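Local coordinates for protein ORF 37 (Human herpesvirus 8 type M, PDB 3FHD) that cuts viral DNA as a metal-dependent endonuclease and exonuclease, helping to process branched intermediates into unit-length linear genomes for packaging, at residues Y325-D330 with F388-H393; F271-A276 with Y304-P309; D36-T41 with S94-F99. All coordinates share one frame; numbering follows the deposited sequence.

In the fold
From the N terminus the three contacts follow in series, none nesting in or crossing another. Interaction 3 comes first: helix 38-42 packs on helix 83-100 and closes a largely helical loop of 52 residues. Interaction 2 joins the loop after strand 262-269, which carries the magnesium ligands E266 and I267, to the loop leading into strand 311-313, closing over two helices. Interaction 1 then pairs strand 326-328 with the end of strand 379-389, near one edge of the mixed sheet. Interactions 1 and 2 lie on one side of the chain's centre, their centres about 18 Å apart; interaction 3 lies on the opposite side, its centre about 47 Å from either centre.

Interaction 1 (Y325-D330 with F388-H393); sequences YLVAYD and FVNVRH. With SO4 (sulfate ion), chain D.
V327 and F388 face each other as an antiparallel hydrogen-bonded pair: V327 N donates to F388 O (2.9 Å) and F388 N to V327 O (3.0 Å), each donor nearly in line with the C=O. One residue along, L326 and V389 form the non-hydrogen-bonded pair, and beyond it N390 N reaches Y325 O (2.8 Å) from above the carbonyl plane. The pairing sets strand 326-328 between 311-313 and 379-389 in the mixed sheet of this PD-(D/E)XK nuclease, the Y325 side chain about 9 Å from the bound magnesium. Where strand 379-389 ends, N390 begins a type I turn. Its OD1 accepts from R392 N, an Asx turn, while ND2 donates to D324 O and S321 O. H393 caps the following helix, ND1 taking the N-H of Y395. Y325 CB lies over one face of the H393 imidazole, and the Y325 ring turns its edge to it, planes at 67°; Y325 OH is hydrogen-bonded to T428 OG1. Just past strand 326-328, Y329 CD2 touches F388 CD2 (3.7 Å). Y329 OH donates to one water, which donates to V389 O (2.8 Å), and accepts from a second, which accepts from V391 N (3.1 Å).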
loop_
_atom_site.group_PDB
_atom_site.type_symbol
_atom_site.label_atom_id
_atom_site.label_comp_id
_atom_site.label_asym_id
_atom_site.label_seq_id
_atom_site.Cartn_x
_atom_site.Cartn_y
_atom_site.Cartn_z
ATOM N N TYR A 325 -5.393 14.732 -6.493
ATOM C CA TYR A 325 -4.266 14.014 -7.062
ATOM C C TYR A 325 -4.196 13.926 -8.574
ATOM O O TYR A 325 -3.264 13.290 -9.099
ATOM C CB TYR A 325 -4.145 12.644 -6.425
ATOM C CG TYR A 325 -5.322 11.749 -6.683
ATOM C CD1 TYR A 325 -5.422 11.011 -7.864
ATOM C CD2 TYR A 325 -6.329 11.617 -5.719
ATOM C CE1 TYR A 325 -6.503 10.171 -8.086
ATOM C CE2 TYR A 325 -7.400 10.771 -5.917
ATOM C CZ TYR A 325 -7.479 10.047 -7.086
ATOM O OH TYR A 325 -8.558 9.222 -7.256
ATOM N N LEU A 326 -5.134 14.583 -9.265
ATOM C CA LEU A 326 -5.040 14.754 -10.710
ATOM C C LEU A 326 -4.811 16.232 -11.053
ATOM O O LEU A 326 -5.422 17.133 -10.459
ATOM C CB LEU A 326 -6.292 14.247 -11.440
ATOM C CG LEU A 326 -6.645 12.743 -11.392
ATOM C CD1 LEU A 326 -8.099 12.478 -11.902
ATOM C CD2 LEU A 326 -5.621 11.889 -12.171
ATOM N N VAL A 327 -3.929 16.475 -12.006
ATOM C CA VAL A 327 -3.678 17.820 -12.497
ATOM C C VAL A 327 -3.754 17.837 -14.014
ATOM O O VAL A 327 -3.485 16.822 -14.680
ATOM C CB VAL A 327 -2.297 18.342 -12.037
ATOM C CG1 VAL A 327 -2.282 18.581 -10.528
ATOM C CG2 VAL A 327 -1.196 17.382 -12.448
ATOM N N ALA A 328 -4.114 18.994 -14.562
ATOM C CA ALA A 328 -4.068 19.222 -15.999
ATOM C C ALA A 328 -3.091 20.355 -16.257
ATOM O O ALA A 328 -3.039 21.320 -15.493
ATOM C CB ALA A 328 -5.461 19.579 -16.540
ATOM N N TYR A 329 -2.302 20.225 -17.311
ATOM C CA TYR A 329 -1.377 21.294 -17.692
ATOM C C TYR A 329 -1.870 22.035 -18.937
ATOM O O TYR A 329 -1.262 23.030 -19.367
ATOM C CB TYR A 329 0.044 20.756 -17.884
ATOM C CG TYR A 329 0.613 20.041 -16.669
ATOM C CD1 TYR A 329 0.968 20.749 -15.519
ATOM C CD2 TYR A 329 0.816 18.654 -16.685
ATOM C CE1 TYR A 329 1.507 20.088 -14.392
ATOM C CE2 TYR A 329 1.356 17.987 -15.580
ATOM C CZ TYR A 329 1.692 18.715 -14.443
ATOM O OH TYR A 329 2.203 18.056 -13.363
ATOM N N ASP A 330 -2.975 21.545 -19.501
ATOM C CA ASP A 330 -3.619 22.174 -20.647
ATOM C C ASP A 330 -4.757 23.102 -20.193
ATOM O O ASP A 330 -5.598 22.737 -19.363
ATOM C CB ASP A 330 -4.116 21.118 -21.639
ATOM N N PHE A 388 -3.062 13.978 -15.379
ATOM C CA PHE A 388 -1.793 13.384 -14.916
ATOM C C PHE A 388 -1.740 13.356 -13.403
ATOM O O PHE A 388 -2.433 14.138 -12.755
ATOM C CB PHE A 388 -0.586 14.210 -15.417
ATOM C CG PHE A 388 -0.544 14.380 -16.902
ATOM C CD1 PHE A 388 -0.104 13.346 -17.727
ATOM C CD2 PHE A 388 -0.981 15.565 -17.486
ATOM C CE1 PHE A 388 -0.093 13.500 -19.133
ATOM C CE2 PHE A 388 -0.963 15.731 -18.893
ATOM C CZ PHE A 388 -0.527 14.694 -19.702
ATOM N N VAL A 389 -0.890 12.491 -12.845
ATOM C CA VAL A 389 -0.726 12.432 -11.383
ATOM C C VAL A 389 -0.209 13.774 -10.868
ATOM O O VAL A 389 0.616 14.412 -11.522
ATOM C CB VAL A 389 0.224 11.282 -10.934
ATOM C CG1 VAL A 389 1.663 11.547 -11.400
ATOM C CG2 VAL A 389 0.139 11.096 -9.395
ATOM N N ASN A 390 -0.707 14.207 -9.708
ATOM C CA ASN A 390 -0.155 15.352 -9.010
ATOM C C ASN A 390 1.036 14.882 -8.156
ATOM O O ASN A 390 0.864 14.146 -7.143
ATOM C CB ASN A 390 -1.249 16.008 -8.155
ATOM C CG ASN A 390 -0.761 17.206 -7.366
ATOM O OD1 ASN A 390 0.418 17.580 -7.405
ATOM N ND2 ASN A 390 -1.696 17.852 -6.653
ATOM N N VAL A 391 2.235 15.310 -8.566
ATOM C CA VAL A 391 3.484 14.811 -7.967
ATOM C C VAL A 391 3.691 15.324 -6.540
ATOM O O VAL A 391 4.564 14.827 -5.819
ATOM C CB VAL A 391 4.744 15.108 -8.848
ATOM C CG1 VAL A 391 4.540 14.573 -10.294
ATOM C CG2 VAL A 391 5.076 16.607 -8.860
ATOM N N ARG A 392 2.885 16.306 -6.139
ATOM C CA ARG A 392 2.902 16.820 -4.778
ATOM C C ARG A 392 1.890 16.112 -3.874
ATOM O O ARG A 392 1.833 16.381 -2.676
ATOM C CB ARG A 392 2.596 18.319 -4.769
ATOM C CG ARG A 392 3.643 19.163 -5.506
ATOM C CD ARG A 392 3.583 20.615 -5.068
ATOM N NE ARG A 392 4.179 20.837 -3.754
ATOM C CZ ARG A 392 3.658 21.600 -2.792
ATOM N NH1 ARG A 392 2.490 22.209 -2.955
ATOM N NH2 ARG A 392 4.304 21.726 -1.635
ATOM N N HIS A 393 1.039 15.269 -4.443
ATOM C CA HIS A 393 -0.053 14.710 -3.632
ATOM C C HIS A 393 0.468 13.500 -2.878
ATOM O O HIS A 393 1.358 12.774 -3.360
ATOM C CB HIS A 393 -1.274 14.335 -4.485
ATOM C CG HIS A 393 -2.484 13.957 -3.676
ATOM N ND1 HIS A 393 -2.661 12.695 -3.146
ATOM C CD2 HIS A 393 -3.562 14.681 -3.285
ATOM C CE1 HIS A 393 -3.794 12.660 -2.463
ATOM N NE2 HIS A 393 -4.365 13.849 -2.540
HETATM S S SO4 D . 5.275 24.155 1.767
HETATM O O1 SO4 D . 4.027 24.913 1.694
HETATM O O2 SO4 D . 5.045 22.817 1.223
HETATM O O3 SO4 D . 6.318 24.835 0.984
HETATM O O4 SO4 D . 5.715 24.069 3.158
HETATM O O HOH W 1 2.388 15.579 -13.313
HETATM O O HOH W 2 1.979 17.762 -10.499
#

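Interaction 2 (F271-A276 with Y304-P309); sequences FKYTFA and YSISKP. With SO4 (sulfate ion), chain C.
The methyl CD1 of I306 sits over one face of the Y273 ring, 3.4 Å from Y273 CZ and displaced from the ring centre toward the rim on the hydroxyl side. The side chains cross at about a right angle, and CD1 makes a CH-pi contact, 22° off the ring normal. I306 CG1 follows it along the same rim, 3.6 Å from Y273 CE1. CG1 lies between the backbone N and the carbonyl carbon (chi1 66°), and the extended second torsion then carries CD1 onto the ring. The phenol tip continues past I306 to P309, where Y273 OH comes within 3.4 Å of P309 CA; the hydroxyl is hydrogen-bonded to F303 O and A310 N, the residues flanking 304-309, which holds the phenol tip at that loop. Segment 271-276 follows strand 262-269, which lies next to the outermost strand 244-245 and holds the magnesium ligands E266 and I267; 304-309 links helix 296-303 to the edge strand 311-313. The contact thus joins the connection leaving 262-269 to the one entering 311-313. Alongside the tyrosine, K272 sends its side chain across to the same loop. Its CB packs on I306 CD1 (3.8 Å), and a bend at chi3 brings NZ to K308 O (2.8 Å), tilted 22° from the carbonyl plane. NZ also forms a salt bridge with D324. A sulfate, probably from the crystallisation liquor, accepts at O4 from F271 N and at O2 from K272 N, the latter pair 3.0 Å apart, and K272 CG and CE run close beside it.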
loop_
_atom_site.group_PDB
_atom_site.type_symbol
_atom_site.label_atom_id
_atom_site.label_comp_id
_atom_site.label_asym_id
_atom_site.label_seq_id
_atom_site.Cartn_x
_atom_site.Cartn_y
_atom_site.Cartn_z
ATOM N N PHE A 271 -15.644 9.292 -3.224
ATOM C CA PHE A 271 -16.988 9.324 -2.689
ATOM C C PHE A 271 -17.696 10.681 -2.828
ATOM O O PHE A 271 -18.931 10.724 -2.811
ATOM C CB PHE A 271 -17.014 8.792 -1.274
ATOM C CG PHE A 271 -16.646 7.335 -1.190
ATOM C CD1 PHE A 271 -17.221 6.396 -2.075
ATOM C CD2 PHE A 271 -15.723 6.888 -0.241
ATOM C CE1 PHE A 271 -16.882 5.058 -2.010
ATOM C CE2 PHE A 271 -15.376 5.542 -0.171
ATOM C CZ PHE A 271 -15.966 4.625 -1.055
ATOM N N LYS A 272 -16.941 11.763 -3.026
ATOM C CA LYS A 272 -17.580 13.090 -3.212
ATOM C C LYS A 272 -18.442 13.121 -4.463
ATOM O O LYS A 272 -19.273 14.007 -4.606
ATOM C CB LYS A 272 -16.547 14.219 -3.372
ATOM C CG LYS A 272 -15.703 14.614 -2.160
ATOM C CD LYS A 272 -14.686 15.749 -2.555
ATOM C CE LYS A 272 -13.652 15.289 -3.622
ATOM N NZ LYS A 272 -12.445 16.211 -3.818
ATOM N N TYR A 273 -18.208 12.187 -5.387
ATOM C CA TYR A 273 -18.887 12.175 -6.686
ATOM C C TYR A 273 -20.023 11.145 -6.761
ATOM O O TYR A 273 -20.622 10.959 -7.809
ATOM C CB TYR A 273 -17.887 11.909 -7.817
ATOM C CG TYR A 273 -17.014 13.094 -8.177
ATOM C CD1 TYR A 273 -17.470 14.087 -9.050
ATOM C CD2 TYR A 273 -15.723 13.204 -7.670
ATOM C CE1 TYR A 273 -16.671 15.173 -9.389
ATOM C CE2 TYR A 273 -14.922 14.292 -7.993
ATOM C CZ TYR A 273 -15.403 15.275 -8.858
ATOM O OH TYR A 273 -14.601 16.349 -9.186
ATOM N N THR A 274 -20.297 10.458 -5.659
ATOM C CA THR A 274 -21.410 9.510 -5.605
ATOM C C THR A 274 -22.741 10.270 -5.805
ATOM O O THR A 274 -22.992 11.288 -5.159
ATOM C CB THR A 274 -21.383 8.701 -4.285
ATOM O OG1 THR A 274 -20.142 7.989 -4.190
ATOM C CG2 THR A 274 -22.550 7.673 -4.210
ATOM N N PHE A 275 -23.544 9.816 -6.758
ATOM C CA PHE A 275 -24.850 10.442 -7.063
ATOM C C PHE A 275 -25.973 9.415 -7.085
ATOM O O PHE A 275 -25.731 8.208 -7.148
ATOM C CB PHE A 275 -24.822 11.190 -8.406
ATOM C CG PHE A 275 -24.581 10.297 -9.600
ATOM C CD1 PHE A 275 -25.648 9.748 -10.306
ATOM C CD2 PHE A 275 -23.284 10.028 -10.031
ATOM C CE1 PHE A 275 -25.430 8.906 -11.404
ATOM C CE2 PHE A 275 -23.057 9.206 -11.138
ATOM C CZ PHE A 275 -24.132 8.639 -11.813
ATOM N N ALA A 276 -27.211 9.911 -7.023
ATOM C CA ALA A 276 -28.364 9.068 -7.287
ATOM C C ALA A 276 -29.032 9.582 -8.549
ATOM O O ALA A 276 -28.922 10.780 -8.900
ATOM C CB ALA A 276 -29.346 9.071 -6.121
ATOM N N TYR A 304 -16.306 19.102 -12.618
ATOM C CA TYR A 304 -16.687 20.382 -12.034
ATOM C C TYR A 304 -18.181 20.486 -11.751
ATOM O O TYR A 304 -18.745 21.577 -11.829
ATOM C CB TYR A 304 -16.206 21.562 -12.909
ATOM C CG TYR A 304 -14.696 21.588 -13.170
ATOM C CD1 TYR A 304 -13.780 21.165 -12.200
ATOM C CD2 TYR A 304 -14.192 22.035 -14.384
ATOM C CE1 TYR A 304 -12.397 21.189 -12.446
ATOM C CE2 TYR A 304 -12.823 22.073 -14.638
ATOM C CZ TYR A 304 -11.928 21.653 -13.673
ATOM O OH TYR A 304 -10.564 21.698 -13.937
ATOM N N SER A 305 -18.825 19.362 -11.426
ATOM C CA SER A 305 -20.219 19.384 -10.976
ATOM C C SER A 305 -20.307 19.430 -9.438
ATOM O O SER A 305 -21.401 19.479 -8.868
ATOM C CB SER A 305 -20.998 18.202 -11.563
ATOM O OG SER A 305 -20.491 16.964 -11.083
ATOM N N ILE A 306 -19.144 19.418 -8.777
ATOM C CA ILE A 306 -19.046 19.548 -7.307
ATOM C C ILE A 306 -18.121 20.724 -6.885
ATOM O O ILE A 306 -17.311 21.199 -7.676
ATOM C CB ILE A 306 -18.580 18.231 -6.606
ATOM C CG1 ILE A 306 -17.135 17.874 -6.981
ATOM C CG2 ILE A 306 -19.549 17.061 -6.887
ATOM C CD1 ILE A 306 -16.506 16.893 -6.048
ATOM N N SER A 307 -18.233 21.156 -5.630
ATOM C CA SER A 307 -17.502 22.343 -5.132
ATOM C C SER A 307 -16.011 22.121 -4.838
ATOM O O SER A 307 -15.226 23.084 -4.825
ATOM C CB SER A 307 -18.190 22.930 -3.889
ATOM O OG SER A 307 -18.040 22.051 -2.783
ATOM N N LYS A 308 -15.619 20.875 -4.585
ATOM C CA LYS A 308 -14.196 20.555 -4.408
ATOM C C LYS A 308 -13.723 19.544 -5.461
ATOM O O LYS A 308 -13.582 18.343 -5.159
ATOM C CB LYS A 308 -13.914 20.039 -2.982
ATOM C CG LYS A 308 -14.035 21.104 -1.885
ATOM C CD LYS A 308 -12.850 22.046 -1.889
ATOM C CE LYS A 308 -12.894 23.031 -0.729
ATOM N NZ LYS A 308 -11.494 23.443 -0.362
ATOM N N PRO A 309 -13.463 20.026 -6.695
ATOM C CA PRO A 309 -13.166 19.152 -7.835
ATOM C C PRO A 309 -11.869 18.344 -7.671
ATOM O O PRO A 309 -10.907 18.814 -7.039
ATOM C CB PRO A 309 -13.019 20.125 -9.001
ATOM C CG PRO A 309 -13.668 21.382 -8.547
ATOM C CD PRO A 309 -13.416 21.443 -7.084
HETATM S S SO4 C . -13.561 11.523 -1.674
HETATM O O1 SO4 C . -14.612 11.899 -0.715
HETATM O O2 SO4 C . -13.901 11.968 -3.031
HETATM O O3 SO4 C . -12.326 12.188 -1.258
HETATM O O4 SO4 C . -13.380 10.073 -1.601
#

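Interaction 3 (D36-T41 with S94-F99); sequences DYLVDT and SKVGEF
At the N-terminal end of the modelled chain, the short helix 38-42 packs against helix 83-100 in the helical part of the protein, with L38 and K95 at the centre of the contact. L38 points toward the longer helix and fits against its backbone: CB rests on K95 O (3.5 Å), and CD2 reaches V96 CG1 and F99 CB, each 4.0 Å away. With CG anti to the backbone N (chi1 -175°), the L38 branch extends between V96 and F99. Next to it V39 CG2 meets F99 CD1 (3.9 Å) at the edge of the phenyl ring, near its plane, while the L54 side chain from helix 47-55 also touches F99. K95 reaches toward the residues before helix 38-42. Its chain leaves the helix with CG anti to the backbone N and then folds at chi2 and chi3, so that CD lies beside L38 CB and NZ arrives at D36 O (2.7 Å) in the carbonyl plane. That ammonium group also donates to S34 O and to a water shared with T41 OG1. A second water bridges L38 N, from which it accepts, and K95 O, to which it donates (2.7 Å). The K95 ammonium is thus gripped by S34 O, D36 O and a water, which would probably stabilise its charge; NZ lies 6.2 Å from D36 OD2, so any attraction between those charges is probably a longer-range addition.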
loop_
_atom_site.group_PDB
_atom_site.type_symbol
_atom_site.label_atom_id
_atom_site.label_comp_id
_atom_site.label_asym_id
_atom_site.label_seq_id
_atom_site.Cartn_x
_atom_site.Cartn_y
_atom_site.Cartn_z
ATOM N N ASP A 36 3.477 -19.302 27.216
ATOM C CA ASP A 36 2.035 -19.568 27.131
ATOM C C ASP A 36 1.542 -19.535 25.699
ATOM O O ASP A 36 2.043 -18.745 24.877
ATOM C CB ASP A 36 1.255 -18.518 27.908
ATOM C CG ASP A 36 1.504 -18.580 29.410
ATOM O OD1 ASP A 36 1.632 -19.701 29.985
ATOM O OD2 ASP A 36 1.541 -17.493 30.027
ATOM N N TYR A 37 0.553 -20.362 25.383
ATOM C CA TYR A 37 -0.006 -20.333 24.030
ATOM C C TYR A 37 -1.000 -19.186 23.874
ATOM O O TYR A 37 -1.813 -18.950 24.753
ATOM C CB TYR A 37 -0.610 -21.699 23.654
ATOM C CG TYR A 37 0.460 -22.784 23.580
ATOM C CD1 TYR A 37 1.527 -22.666 22.690
ATOM C CD2 TYR A 37 0.416 -23.910 24.401
ATOM C CE1 TYR A 37 2.530 -23.627 22.615
ATOM C CE2 TYR A 37 1.419 -24.899 24.327
ATOM C CZ TYR A 37 2.473 -24.740 23.429
ATOM O OH TYR A 37 3.484 -25.687 23.331
ATOM N N LEU A 38 -0.903 -18.457 22.765
ATOM C CA LEU A 38 -1.779 -17.301 22.514
ATOM C C LEU A 38 -3.265 -17.669 22.573
ATOM O O LEU A 38 -4.086 -16.928 23.125
ATOM C CB LEU A 38 -1.482 -16.677 21.151
ATOM C CG LEU A 38 -2.270 -15.390 20.860
ATOM C CD1 LEU A 38 -1.996 -14.278 21.882
ATOM C CD2 LEU A 38 -2.040 -14.904 19.423
ATOM N N VAL A 39 -3.619 -18.805 21.986
ATOM C CA VAL A 39 -5.007 -19.250 22.073
ATOM C C VAL A 39 -5.479 -19.345 23.543
ATOM O O VAL A 39 -6.642 -19.078 23.841
ATOM C CB VAL A 39 -5.259 -20.539 21.240
ATOM C CG1 VAL A 39 -6.723 -20.976 21.326
ATOM C CG2 VAL A 39 -4.861 -20.275 19.763
ATOM N N ASP A 40 -4.586 -19.694 24.466
ATOM C CA ASP A 40 -4.983 -19.754 25.874
ATOM C C ASP A 40 -5.113 -18.375 26.532
ATOM O O ASP A 40 -5.972 -18.168 27.406
ATOM C CB ASP A 40 -4.034 -20.642 26.683
ATOM C CG ASP A 40 -4.080 -22.106 26.245
ATOM O OD1 ASP A 40 -5.089 -22.539 25.627
ATOM O OD2 ASP A 40 -3.082 -22.816 26.518
ATOM N N THR A 41 -4.220 -17.472 26.148
ATOM C CA THR A 41 -4.229 -16.056 26.553
ATOM C C THR A 41 -5.551 -15.396 26.129
ATOM O O THR A 41 -6.210 -14.737 26.927
ATOM C CB THR A 41 -3.012 -15.318 25.886
ATOM O OG1 THR A 41 -1.789 -15.936 26.312
ATOM C CG2 THR A 41 -2.968 -13.812 26.214
ATOM N N SER A 94 6.385 -16.747 16.214
ATOM C CA SER A 94 6.362 -17.853 17.179
ATOM C C SER A 94 5.091 -17.753 18.044
ATOM O O SER A 94 4.462 -18.774 18.352
ATOM C CB SER A 94 7.611 -17.878 18.072
ATOM O OG SER A 94 7.597 -19.060 18.857
ATOM N N LYS A 95 4.687 -16.532 18.388
ATOM C CA LYS A 95 3.521 -16.323 19.273
ATOM C C LYS A 95 2.179 -16.482 18.521
ATOM O O LYS A 95 1.236 -17.107 19.037
ATOM C CB LYS A 95 3.625 -14.951 19.980
ATOM C CG LYS A 95 2.451 -14.560 20.922
ATOM C CD LYS A 95 2.253 -15.565 22.059
ATOM C CE LYS A 95 3.494 -15.629 22.949
ATOM N NZ LYS A 95 3.241 -16.404 24.199
ATOM N N VAL A 96 2.097 -15.950 17.296
ATOM C CA VAL A 96 0.806 -15.841 16.575
ATOM C C VAL A 96 0.554 -16.822 15.437
ATOM O O VAL A 96 -0.594 -16.931 14.967
ATOM C CB VAL A 96 0.535 -14.403 16.001
ATOM C CG1 VAL A 96 0.736 -13.349 17.051
ATOM C CG2 VAL A 96 1.371 -14.135 14.743
ATOM N N GLY A 97 1.599 -17.506 14.983
ATOM C CA GLY A 97 1.531 -18.389 13.802
ATOM C C GLY A 97 0.385 -19.387 13.819
ATOM O O GLY A 97 -0.395 -19.452 12.871
ATOM N N GLU A 98 0.268 -20.139 14.913
ATOM C CA GLU A 98 -0.803 -21.114 15.097
ATOM C C GLU A 98 -2.186 -20.459 15.034
ATOM O O GLU A 98 -3.068 -20.916 14.299
ATOM C CB GLU A 98 -0.632 -21.825 16.446
ATOM N N PHE A 99 -2.365 -19.388 15.804
ATOM C CA PHE A 99 -3.622 -18.638 15.808
ATOM C C PHE A 99 -4.087 -18.146 14.405
ATOM O O PHE A 99 -5.279 -18.191 14.100
ATOM C CB PHE A 99 -3.555 -17.489 16.831
ATOM C CG PHE A 99 -4.833 -16.693 16.944
ATOM C CD1 PHE A 99 -5.961 -17.236 17.556
ATOM C CD2 PHE A 99 -4.895 -15.390 16.460
ATOM C CE1 PHE A 99 -7.141 -16.493 17.654
ATOM C CE2 PHE A 99 -6.060 -14.632 16.554
ATOM C CZ PHE A 99 -7.188 -15.180 17.142
HETATM O O HOH W 3 1.362 -19.009 20.958
HETATM O O HOH W 4 0.813 -14.858 25.417
#